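Local coordinates for metagenomic carboxyl esterase MGS0156 (Uncultured organism, PDB 5D8M), which probably hydrolyses carboxylic ester bonds, as a membrane-associated esterase with an alpha/beta-hydrolase fold, at residues L105-A110 with P325-A330; S183-I188 with L274-V279; A249-R254 with L292-A297; H299-M304 with S318-P323. All coordinates share one frame; numbering follows the deposited sequence. Where two conformers were deposited one is given.

The four contacts lie at or near the C-terminal edge of the parallel sheet, where an alpha/beta hydrolase carries its active site. Interactions 2 and 4 meet at the probable catalytic acid-base pair: Asp-276 OD2 lies 2.8 Å from His-299 ND1. Interaction 3, its centre about 9 Å from that of interaction 2, continues the pairing of neighbouring strands 244-248 and 290-293 past their C-terminal ends, next to this pair, and the CB of Asp-276 is 3.2 Å from Ala-250 O. Interaction 4 packs on interaction 3 through Val-302 CG2 and Pro-295 CB, 3.6 Å apart. Interaction 1 is joined to interaction 4 by a probable hydrogen bond of 2.8 Å from Phe-107 N to Ala-303 O; its centre is about 17 Å from that of interaction 2.

Interaction 1. Residues L105-A110 with P325-A330; sequences LLFDDA and PALLEA
Pro-325, in the first turn of helix 324-338, meets the loop residue Ala-110 at the closest backbone approach of the two segments, 3.8 Å between their CA atoms. The Ala-110 CB presses on Pro-325 CA at 3.4 Å, tighter than ordinary van der Waals contact, while Pro-325 CG lies 3.5 Å from Asp-109 O. The carboxylate of Asp-109 turns to a salt bridge with Arg-324, just ahead of the segment. Leu-327, with CG anti to its backbone N, brings CD2 to the edge of the Phe-107 ring, near its plane and 4.2 Å from CZ. The contact thus sets the last helix of what is probably an alpha/beta-hydrolase fold against the loop after strand 87-92, and Phe-107 occupies the third position of a type II turn spanning Leu-105 to Asp-108. Leu-328 supplies the face contact: a CH-pi interaction places CD1 4.1 Å from the Phe-107 ring centroid, only 5° off the normal. CD2, its other methyl, touches both Phe-107 CB at 4.2 Å and Ala-110 CB at 3.7 Å. Leu-328 and Phe-107 both also touch Val-155 of strand 151-157. Glu-329 directs its carboxylate elsewhere, to His-48 and Arg-333.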
loop_
_atom_site.group_PDB
_atom_site.type_symbol
_atom_site.label_atom_id
_atom_site.label_comp_id
_atom_site.label_asym_id
_atom_site.label_seq_id
_atom_site.Cartn_x
_atom_site.Cartn_y
_atom_site.Cartn_z
ATOM N N LEU A 105 6.897 -9.878 7.438
ATOM C CA LEU A 105 5.470 -9.694 7.640
ATOM C C LEU A 105 5.166 -8.211 7.581
ATOM O O LEU A 105 5.938 -7.413 8.113
ATOM C CB LEU A 105 5.024 -10.258 9.000
ATOM C CG LEU A 105 5.241 -11.749 9.187
ATOM C CD1 LEU A 105 4.940 -12.149 10.647
ATOM C CD2 LEU A 105 4.336 -12.514 8.184
ATOM N N LEU A 106 4.034 -7.862 6.967
ATOM C CA LEU A 106 3.668 -6.474 6.707
ATOM C C LEU A 106 3.768 -5.598 7.967
ATOM O O LEU A 106 3.190 -5.923 8.999
ATOM C CB LEU A 106 2.249 -6.404 6.131
ATOM C CG LEU A 106 1.755 -4.995 5.753
ATOM C CD1 LEU A 106 2.561 -4.435 4.643
ATOM C CD2 LEU A 106 0.269 -5.003 5.380
ATOM N N PHE A 107 4.524 -4.504 7.871
ATOM C CA PHE A 107 4.671 -3.538 8.966
ATOM C C PHE A 107 5.080 -4.160 10.290
ATOM O O PHE A 107 4.740 -3.650 11.361
ATOM C CB PHE A 107 3.367 -2.735 9.146
ATOM C CG PHE A 107 3.257 -1.562 8.193
ATOM C CD1 PHE A 107 4.161 -0.518 8.273
ATOM C CD2 PHE A 107 2.265 -1.511 7.225
ATOM C CE1 PHE A 107 4.103 0.549 7.398
ATOM C CE2 PHE A 107 2.174 -0.446 6.343
ATOM C CZ PHE A 107 3.079 0.597 6.433
ATOM N N ASP A 108 5.808 -5.271 10.234
ATOM C CA ASP A 108 6.034 -6.035 11.464
ATOM C C ASP A 108 6.785 -5.226 12.518
ATOM O O ASP A 108 6.476 -5.311 13.703
ATOM C CB ASP A 108 6.808 -7.324 11.174
ATOM C CG ASP A 108 6.443 -8.448 12.127
ATOM O OD1 ASP A 108 5.238 -8.583 12.498
ATOM O OD2 ASP A 108 7.356 -9.221 12.478
ATOM N N ASP A 109 7.778 -4.454 12.080
ATOM C CA ASP A 109 8.578 -3.672 13.007
ATOM C C ASP A 109 7.881 -2.372 13.452
ATOM O O ASP A 109 8.384 -1.667 14.323
ATOM C CB ASP A 109 9.943 -3.363 12.383
ATOM C CG ASP A 109 9.852 -2.634 11.016
ATOM O OD1 ASP A 109 8.759 -2.536 10.365
ATOM O OD2 ASP A 109 10.941 -2.179 10.589
ATOM N N ALA A 110 6.722 -2.077 12.869
ATOM C CA ALA A 110 5.940 -0.887 13.230
ATOM C C ALA A 110 4.822 -1.144 14.252
ATOM O O ALA A 110 4.312 -0.220 14.871
ATOM C CB ALA A 110 5.323 -0.268 11.971
ATOM N N PRO A 325 7.670 2.471 11.402
ATOM C CA PRO A 325 6.858 2.734 12.598
ATOM C C PRO A 325 6.295 4.140 12.628
ATOM O O PRO A 325 5.113 4.313 12.944
ATOM C CB PRO A 325 7.845 2.539 13.755
ATOM C CG PRO A 325 8.892 1.580 13.189
ATOM C CD PRO A 325 9.038 2.035 11.765
ATOM N N ALA A 326 7.124 5.128 12.295
ATOM C CA ALA A 326 6.653 6.506 12.289
ATOM C C ALA A 326 5.565 6.683 11.238
ATOM O O ALA A 326 4.562 7.377 11.480
ATOM C CB ALA A 326 7.787 7.452 12.037
ATOM N N LEU A 327 5.758 6.052 10.076
ATOM C CA LEU A 327 4.782 6.125 8.992
ATOM C C LEU A 327 3.435 5.558 9.423
ATOM O O LEU A 327 2.409 6.190 9.188
ATOM C CB LEU A 327 5.273 5.375 7.744
ATOM C CG LEU A 327 4.377 5.479 6.490
ATOM C CD1 LEU A 327 4.475 6.880 5.824
ATOM C CD2 LEU A 327 4.745 4.379 5.465
ATOM N N LEU A 328 3.438 4.370 10.037
ATOM C CA LEU A 328 2.195 3.722 10.439
ATOM C C LEU A 328 1.505 4.509 11.566
ATOM O O LEU A 328 0.285 4.655 11.562
ATOM C CB LEU A 328 2.448 2.286 10.888
ATOM C CG LEU A 328 1.215 1.412 11.133
ATOM C CD1 LEU A 328 0.417 1.250 9.828
ATOM C CD2 LEU A 328 1.619 0.034 11.698
ATOM N N GLU A 329 2.284 4.996 12.533
ATOM C CA GLU A 329 1.724 5.841 13.564
ATOM C C GLU A 329 1.129 7.140 12.997
ATOM O O GLU A 329 0.040 7.557 13.408
ATOM C CB GLU A 329 2.779 6.154 14.634
ATOM C CG GLU A 329 2.162 6.818 15.858
ATOM C CD GLU A 329 3.190 7.366 16.845
ATOM O OE1 GLU A 329 4.319 6.802 16.957
ATOM O OE2 GLU A 329 2.868 8.381 17.510
ATOM N N ALA A 330 1.818 7.774 12.050
ATOM C CA ALA A 330 1.282 8.973 11.414
ATOM C C ALA A 330 -0.026 8.664 10.680
ATOM O O ALA A 330 -0.990 9.442 10.749
ATOM C CB ALA A 330 2.326 9.595 10.435
#

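Interaction 2. Residues S183-I188 with L274-V279; sequences SVAGAI and LNDGLV
A carboxylate oxygen set against a methyl group marks this contact: Asp-276 OD2 lies 3.4 Å from Ala-185 CB, and no hydrogen bond joins the two segments. The aspartate is held from within its own loop. With CG in the crowded position between the backbone N and the carbonyl carbon, OD1 turns toward the chain that follows and accepts from two amides. Leu-278 N meets it at 2.9 Å, nearly along the C-O axis, and Val-279 N at 2.8 Å from above the carboxylate plane, 34° out of it. This Asx motif fixes the rotation of the carboxylate and would probably favour its ionised form, leaving OD2 to bond His-299 ND1. A second Asx turn, Gly-277 N to Asn-275 OD1 at 2.8 Å on a lone pair, shapes the turn before it. Val-279 supplies the apolar part of the contact, with CG1 3.9 Å from Gly-186 O and CG2 4.4 Å from Ala-187 CB. An alanine here in place of Asp-276 would remove both carboxylate oxygens and would probably loosen the turn and leave His-299 less firmly oriented. Ala-187 is backbone-bonded to Ser-158, at the probable nucleophile elbow; with the Asp-276 to His-299 bond, the arrangement is consistent with the acid loop of an alpha/beta-hydrolase catalytic triad.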
loop_
_atom_site.group_PDB
_atom_site.type_symbol
_atom_site.label_atom_id
_atom_site.label_comp_id
_atom_site.label_asym_id
_atom_site.label_seq_id
_atom_site.Cartn_x
_atom_site.Cartn_y
_atom_site.Cartn_z
ATOM N N SER A 183 -4.251 3.161 1.548
ATOM C CA SER A 183 -3.420 2.491 0.574
ATOM C C SER A 183 -1.962 2.946 0.721
ATOM O O SER A 183 -1.679 4.150 0.638
ATOM C CB SER A 183 -3.953 2.827 -0.842
ATOM O OG SER A 183 -3.275 2.096 -1.843
ATOM N N VAL A 184 -1.050 2.000 0.914
ATOM C CA VAL A 184 0.378 2.268 0.957
ATOM C C VAL A 184 1.068 1.571 -0.222
ATOM O O VAL A 184 1.173 0.341 -0.244
ATOM C CB VAL A 184 1.001 1.772 2.291
ATOM C CG1 VAL A 184 2.456 2.171 2.388
ATOM C CG2 VAL A 184 0.184 2.316 3.504
ATOM N N ALA A 185 1.535 2.356 -1.197
ATOM C CA ALA A 185 2.020 1.812 -2.455
ATOM C C ALA A 185 1.017 0.784 -3.011
ATOM O O ALA A 185 1.396 -0.283 -3.492
ATOM C CB ALA A 185 3.401 1.179 -2.276
ATOM N N GLY A 186 -0.267 1.113 -2.939
ATOM C CA GLY A 186 -1.287 0.217 -3.432
ATOM C C GLY A 186 -1.359 0.227 -4.938
ATOM O O GLY A 186 -1.221 1.272 -5.572
ATOM N N ALA A 187 -1.596 -0.937 -5.518
ATOM C CA ALA A 187 -1.625 -1.076 -6.974
ATOM C C ALA A 187 -3.000 -0.722 -7.508
ATOM O O ALA A 187 -3.653 -1.546 -8.149
ATOM C CB ALA A 187 -1.246 -2.518 -7.378
ATOM N N ILE A 188 -3.441 0.504 -7.253
ATOM C CA ILE A 188 -4.828 0.880 -7.550
ATOM C C ILE A 188 -5.174 0.709 -9.039
ATOM O O ILE A 188 -6.212 0.137 -9.388
ATOM C CB ILE A 188 -5.106 2.332 -7.111
ATOM C CG1 ILE A 188 -4.660 2.563 -5.656
ATOM C CG2 ILE A 188 -6.593 2.700 -7.337
ATOM C CD1 ILE A 188 -5.215 1.556 -4.633
ATOM N N LEU A 274 8.751 8.626 -11.250
ATOM C CA LEU A 274 8.130 8.620 -9.933
ATOM C C LEU A 274 7.434 7.287 -9.776
ATOM O O LEU A 274 6.220 7.185 -9.945
ATOM C CB LEU A 274 7.137 9.771 -9.753
ATOM C CG LEU A 274 7.749 11.115 -9.360
ATOM C CD1 LEU A 274 8.691 11.652 -10.421
ATOM C CD2 LEU A 274 6.643 12.137 -9.118
ATOM N N ASN A 275 8.231 6.263 -9.486
ATOM C CA ASN A 275 7.738 4.909 -9.317
ATOM C C ASN A 275 8.569 4.224 -8.236
ATOM O O ASN A 275 9.730 4.571 -8.037
ATOM C CB ASN A 275 7.816 4.113 -10.625
ATOM C CG ASN A 275 9.231 3.604 -10.925
ATOM O OD1 ASN A 275 9.632 2.533 -10.449
ATOM N ND2 ASN A 275 9.971 4.343 -11.751
ATOM N N ASP A 276 7.987 3.244 -7.555
ATOM C CA ASP A 276 8.671 2.625 -6.420
ATOM C C ASP A 276 9.358 1.316 -6.796
ATOM O O ASP A 276 9.795 0.570 -5.930
ATOM C CB ASP A 276 7.695 2.379 -5.268
ATOM C CG ASP A 276 6.603 1.364 -5.611
ATOM O OD1 ASP A 276 6.723 0.603 -6.591
ATOM O OD2 ASP A 276 5.619 1.301 -4.854
ATOM N N GLY A 277 9.458 1.053 -8.095
ATOM C CA GLY A 277 10.052 -0.167 -8.589
ATOM C C GLY A 277 9.006 -1.042 -9.243
ATOM O O GLY A 277 9.304 -1.709 -10.224
ATOM N N LEU A 278 7.776 -1.033 -8.721
ATOM C CA LEU A 278 6.737 -1.944 -9.215
ATOM C C LEU A 278 5.447 -1.194 -9.543
ATOM O O LEU A 278 4.710 -1.593 -10.437
ATOM C CB LEU A 278 6.449 -3.081 -8.202
ATOM C CG LEU A 278 7.628 -4.052 -7.922
ATOM C CD1 LEU A 278 7.264 -5.125 -6.899
ATOM C CD2 LEU A 278 8.111 -4.710 -9.213
ATOM N N VAL A 279 5.197 -0.102 -8.829
ATOM C CA VAL A 279 3.993 0.717 -9.040
ATOM C C VAL A 279 4.374 2.169 -9.349
ATOM O O VAL A 279 5.162 2.767 -8.630
ATOM C CB VAL A 279 3.065 0.684 -7.782
ATOM C CG1 VAL A 279 1.741 1.451 -8.035
ATOM C CG2 VAL A 279 2.798 -0.767 -7.354
#

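Interaction 3. Residues A249-R254 with L292-A297; sequences AAFASR and LGYPNA
Beyond the C-terminal ends of the neighbouring parallel strands 244-248 and 290-293, the two segments stay loosely paired for a few residues, the touching parts running 39° apart. Ala-249 N gives the straightest bond, 3.0 Å to Gly-293 O with 162° at the hydrogen. Phe-251 N reaches Pro-295 O at 3.2 Å, nearly along the C=O axis. The return bond from Ala-297 N to Phe-251 O, also 3.2 Å, is poorly directed: the donor stands 67° out of the carbonyl plane, and that oxygen has a second donor in Trp-65. Ala-249 O is buried with no conventional partner and takes a CA-H...O contact, with Tyr-294 CA 3.1 Å from Ala-249 O. The Tyr-294 ring touches both Ala-249 and Phe-251. Its CD2 is 3.9 Å from Ala-249 CB and lies at the edge of the Phe-251 ring, in plane and 3.9 Å from CE1, the two rings crossing obliquely. An alanine in place of Tyr-294 would remove this ring and would probably leave Ala-249 and Phe-251 poorly packed. Further along, a water donates to Asn-296 OD1 at 2.5 Å and accepts from Ser-253 N at 3.1 Å, while the Asn-296 ND2 bonds Asp-61 O. This places the contact at the C-terminal edge of the sheet, from which the active-site loops of alpha/beta hydrolases spring, as is probable here.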
loop_
_atom_site.group_PDB
_atom_site.type_symbol
_atom_site.label_atom_id
_atom_site.label_comp_id
_atom_site.label_asym_id
_atom_site.label_seq_id
_atom_site.Cartn_x
_atom_site.Cartn_y
_atom_site.Cartn_z
ATOM N N ALA A 249 1.789 7.212 -1.987
ATOM C CA ALA A 249 2.453 6.652 -3.152
ATOM C C ALA A 249 3.978 6.794 -3.036
ATOM O O ALA A 249 4.508 7.898 -3.080
ATOM C CB ALA A 249 1.938 7.326 -4.424
ATOM N N ALA A 250 4.682 5.669 -2.892
ATOM C CA ALA A 250 6.125 5.714 -2.667
ATOM C C ALA A 250 6.933 5.822 -3.958
ATOM O O ALA A 250 6.507 5.352 -5.027
ATOM C CB ALA A 250 6.563 4.489 -1.884
ATOM N N PHE A 251 8.093 6.477 -3.850
ATOM C CA PHE A 251 9.159 6.321 -4.816
ATOM C C PHE A 251 10.455 6.784 -4.187
ATOM O O PHE A 251 10.449 7.597 -3.266
ATOM C CB PHE A 251 8.858 7.090 -6.120
ATOM C CG PHE A 251 8.801 8.596 -5.975
ATOM C CD1 PHE A 251 7.598 9.243 -5.702
ATOM C CD2 PHE A 251 9.936 9.362 -6.161
ATOM C CE1 PHE A 251 7.546 10.629 -5.596
ATOM C CE2 PHE A 251 9.893 10.746 -6.065
ATOM C CZ PHE A 251 8.696 11.385 -5.778
ATOM N N ALA A 252 11.560 6.245 -4.680
ATOM C CA ALA A 252 12.885 6.665 -4.276
ATOM C C ALA A 252 13.708 6.877 -5.535
ATOM O O ALA A 252 13.304 6.455 -6.614
ATOM C CB ALA A 252 13.534 5.627 -3.375
ATOM N N SER A 253 14.865 7.514 -5.402
ATOM C CA SER A 253 15.772 7.652 -6.528
ATOM C C SER A 253 16.242 6.267 -6.899
ATOM O O SER A 253 16.090 5.332 -6.109
ATOM C CB SER A 253 16.959 8.551 -6.182
ATOM O OG SER A 253 17.719 7.967 -5.132
ATOM N N ARG A 254 16.828 6.129 -8.086
ATOM C CA ARG A 254 17.331 4.830 -8.507
ATOM C C ARG A 254 18.347 4.255 -7.518
ATOM O O ARG A 254 18.288 3.080 -7.169
ATOM C CB ARG A 254 17.955 4.927 -9.893
ATOM C CG ARG A 254 18.288 3.580 -10.449
ATOM C CD ARG A 254 18.909 3.667 -11.813
ATOM N NE ARG A 254 18.943 2.342 -12.423
ATOM C CZ ARG A 254 19.874 1.415 -12.193
ATOM N NH1 ARG A 254 19.798 0.244 -12.819
ATOM N NH2 ARG A 254 20.878 1.647 -11.352
ATOM N N LEU A 292 -2.129 11.545 1.033
ATOM C CA LEU A 292 -1.342 11.808 2.210
ATOM C C LEU A 292 0.093 12.171 1.832
ATOM O O LEU A 292 0.765 12.859 2.587
ATOM C CB LEU A 292 -1.336 10.594 3.155
ATOM C CG LEU A 292 -2.680 10.136 3.689
ATOM C CD1 LEU A 292 -2.464 8.925 4.587
ATOM C CD2 LEU A 292 -3.362 11.277 4.429
ATOM N N GLY A 293 0.574 11.699 0.684
ATOM C CA GLY A 293 1.915 12.050 0.266
ATOM C C GLY A 293 2.716 10.948 -0.377
ATOM O O GLY A 293 2.185 9.920 -0.848
ATOM N N TYR A 294 4.019 11.181 -0.414
ATOM C CA TYR A 294 4.931 10.347 -1.189
ATOM C C TYR A 294 6.148 9.933 -0.359
ATOM O O TYR A 294 7.147 10.633 -0.351
ATOM C CB TYR A 294 5.386 11.089 -2.459
ATOM C CG TYR A 294 4.250 11.527 -3.379
ATOM C CD1 TYR A 294 3.574 12.731 -3.157
ATOM C CD2 TYR A 294 3.842 10.731 -4.455
ATOM C CE1 TYR A 294 2.539 13.138 -3.977
ATOM C CE2 TYR A 294 2.786 11.145 -5.299
ATOM C CZ TYR A 294 2.152 12.344 -5.044
ATOM O OH TYR A 294 1.130 12.781 -5.839
ATOM N N PRO A 295 6.050 8.796 0.350
ATOM C CA PRO A 295 7.197 8.268 1.093
ATOM C C PRO A 295 8.408 8.096 0.208
ATOM O O PRO A 295 8.285 7.552 -0.876
ATOM C CB PRO A 295 6.711 6.911 1.582
ATOM C CG PRO A 295 5.208 7.059 1.653
ATOM C CD PRO A 295 4.860 7.925 0.472
ATOM N N ASN A 296 9.553 8.567 0.681
ATOM C CA ASN A 296 10.821 8.431 -0.016
ATOM C C ASN A 296 11.409 7.044 0.249
ATOM O O ASN A 296 12.246 6.856 1.130
ATOM C CB ASN A 296 11.797 9.537 0.440
ATOM C CG ASN A 296 13.016 9.640 -0.452
ATOM O OD1 ASN A 296 13.269 8.755 -1.299
ATOM N ND2 ASN A 296 13.800 10.708 -0.256
ATOM N N ALA A 297 10.962 6.070 -0.527
ATOM C CA ALA A 297 11.195 4.677 -0.213
ATOM C C ALA A 297 10.794 3.870 -1.438
ATOM O O ALA A 297 9.898 4.303 -2.184
ATOM C CB ALA A 297 10.338 4.253 1.036
HETATM O O HOH W 1 15.467 8.621 -2.520
#

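Interaction 4. Residues H299-M304 with S318-P323; sequences HLAVAM and SKNSYP
One side-chain hydrogen bond ties the segments: Asn-320 ND2 to Met-304 O, 3.0 Å and nearly straight at 167°. The acceptor lies only 3° out of the amide plane, and the donor lies in the plane of the carbonyl, so the side chain meets the backbone flat. Asn-320 reaches it because CG is anti to its own N. Beside this bond, the methyl of Ala-301 sits against the opposing backbone, with its CB 3.5 Å from Lys-319 O and 3.7 Å from Asn-320 O. Tyr-322 continues the packing, its CB 3.4 Å from Ala-301 O and 4.1 Å from Ala-301 CB. In the next shell, Leu-300 O accepts from two amides, Met-304 N at 2.8 Å and Ala-303 N at 3.2 Å, closing the turn that presents the carbonyl of Met-304, which is a selenomethionine. The Asn-320 OD1 takes the amide of Phe-306, so this one side chain holds Met-304 O through ND2 and Phe-306 N through OD1. Arg-324 bonds both Ala-301 O and Asn-320 O, bridging the segments. Pro-323 CD lies 3.2 Å above the plane of the Tyr-322 ring, toward its rim, and the ring's hydroxyl bonds Ile-63 O. Segment 299-304 begins with His-299, the probable catalytic base, and the contact sits between His-157 at the end of strand 151-157, touched by Val-302, and helices 34-48 and 324-338, where Tyr-322 touches Met-41 and Leu-327.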
loop_
_atom_site.group_PDB
_atom_site.type_symbol
_atom_site.label_atom_id
_atom_site.label_comp_id
_atom_site.label_asym_id
_atom_site.label_seq_id
_atom_site.Cartn_x
_atom_site.Cartn_y
_atom_site.Cartn_z
ATOM N N HIS A 299 9.261 0.186 -3.194
ATOM C CA HIS A 299 8.045 -0.582 -2.950
ATOM C C HIS A 299 8.078 -1.404 -1.666
ATOM O O HIS A 299 7.087 -1.474 -0.946
ATOM C CB HIS A 299 7.790 -1.504 -4.146
ATOM C CG HIS A 299 6.435 -2.130 -4.141
ATOM N ND1 HIS A 299 5.280 -1.404 -4.348
ATOM C CD2 HIS A 299 6.046 -3.416 -3.948
ATOM C CE1 HIS A 299 4.242 -2.219 -4.301
ATOM N NE2 HIS A 299 4.678 -3.441 -4.052
ATOM N N LEU A 300 9.218 -2.021 -1.373
ATOM C CA LEU A 300 9.309 -2.899 -0.203
ATOM C C LEU A 300 9.664 -2.148 1.073
ATOM O O LEU A 300 9.135 -2.423 2.159
ATOM C CB LEU A 300 10.332 -4.004 -0.481
ATOM C CG LEU A 300 9.868 -4.955 -1.574
ATOM C CD1 LEU A 300 10.956 -6.013 -1.820
ATOM C CD2 LEU A 300 8.539 -5.619 -1.212
ATOM N N ALA A 301 10.515 -1.151 0.952
ATOM C CA ALA A 301 10.956 -0.410 2.141
ATOM C C ALA A 301 9.803 0.297 2.852
ATOM O O ALA A 301 9.796 0.433 4.070
ATOM C CB ALA A 301 12.035 0.602 1.759
ATOM N N VAL A 302 8.815 0.755 2.099
ATOM C CA VAL A 302 7.753 1.545 2.719
ATOM C C VAL A 302 6.884 0.699 3.671
ATOM O O VAL A 302 6.204 1.250 4.538
ATOM C CB VAL A 302 6.895 2.241 1.610
ATOM C CG1 VAL A 302 6.015 1.208 0.847
ATOM C CG2 VAL A 302 6.060 3.381 2.199
ATOM N N ALA A 303 6.947 -0.634 3.594
ATOM C CA ALA A 303 5.970 -1.429 4.338
ATOM C C ALA A 303 6.396 -2.824 4.791
ATOM O O ALA A 303 5.800 -3.361 5.715
ATOM C CB ALA A 303 4.684 -1.558 3.500
HETATM N N MSE A 304 7.381 -3.427 4.121
HETATM C CA MSE A 304 7.775 -4.813 4.379
HETATM C C MSE A 304 9.206 -4.873 4.880
HETATM O O MSE A 304 10.139 -4.725 4.080
HETATM C CB MSE A 304 7.649 -5.673 3.099
HETATM C CG MSE A 304 6.219 -5.923 2.652
HETATM SE SE MSE A 304 5.431 -7.413 3.615
HETATM C CE MSE A 304 6.344 -8.916 2.771
ATOM N N SER A 318 18.292 -4.486 -0.953
ATOM C CA SER A 318 19.434 -3.760 -0.398
ATOM C C SER A 318 19.133 -2.351 0.126
ATOM O O SER A 318 19.994 -1.725 0.715
ATOM C CB SER A 318 20.521 -3.653 -1.465
ATOM O OG SER A 318 20.021 -2.907 -2.562
ATOM N N LYS A 319 17.926 -1.841 -0.092
ATOM C CA LYS A 319 17.599 -0.491 0.387
ATOM C C LYS A 319 16.289 -0.506 1.180
ATOM O O LYS A 319 15.375 0.266 0.896
ATOM C CB LYS A 319 17.513 0.489 -0.795
ATOM C CG LYS A 319 18.859 0.686 -1.540
ATOM C CD LYS A 319 19.885 1.357 -0.616
ATOM C CE LYS A 319 21.234 1.524 -1.320
ATOM N NZ LYS A 319 22.218 2.236 -0.450
ATOM N N ASN A 320 16.216 -1.373 2.184
ATOM C CA ASN A 320 14.970 -1.672 2.894
ATOM C C ASN A 320 14.718 -0.760 4.096
ATOM O O ASN A 320 13.663 -0.827 4.730
ATOM C CB ASN A 320 14.988 -3.138 3.346
ATOM C CG ASN A 320 13.633 -3.622 3.838
ATOM O OD1 ASN A 320 13.479 -3.998 4.998
ATOM N ND2 ASN A 320 12.656 -3.612 2.961
ATOM N N SER A 321 15.695 0.081 4.412
ATOM C CA SER A 321 15.580 0.980 5.558
ATOM C C SER A 321 14.617 2.133 5.277
ATOM O O SER A 321 14.777 2.864 4.297
ATOM C CB SER A 321 16.951 1.530 5.947
ATOM O OG SER A 321 17.793 0.486 6.385
ATOM N N TYR A 322 13.615 2.273 6.139
ATOM C CA TYR A 322 12.664 3.378 6.078
ATOM C C TYR A 322 11.973 3.442 7.446
ATOM O O TYR A 322 11.802 2.407 8.088
ATOM C CB TYR A 322 11.616 3.198 4.958
ATOM C CG TYR A 322 10.726 4.407 4.838
ATOM C CD1 TYR A 322 11.166 5.557 4.168
ATOM C CD2 TYR A 322 9.471 4.434 5.440
ATOM C CE1 TYR A 322 10.369 6.683 4.086
ATOM C CE2 TYR A 322 8.675 5.565 5.373
ATOM C CZ TYR A 322 9.126 6.674 4.699
ATOM O OH TYR A 322 8.327 7.779 4.654
ATOM N N PRO A 323 11.572 4.645 7.905
ATOM C CA PRO A 323 10.886 4.691 9.215
ATOM C C PRO A 323 9.425 4.233 9.164
ATOM O O PRO A 323 8.508 5.041 9.360
ATOM C CB PRO A 323 10.976 6.173 9.610
ATOM C CG PRO A 323 11.102 6.911 8.310
ATOM C CD PRO A 323 11.958 5.989 7.443
#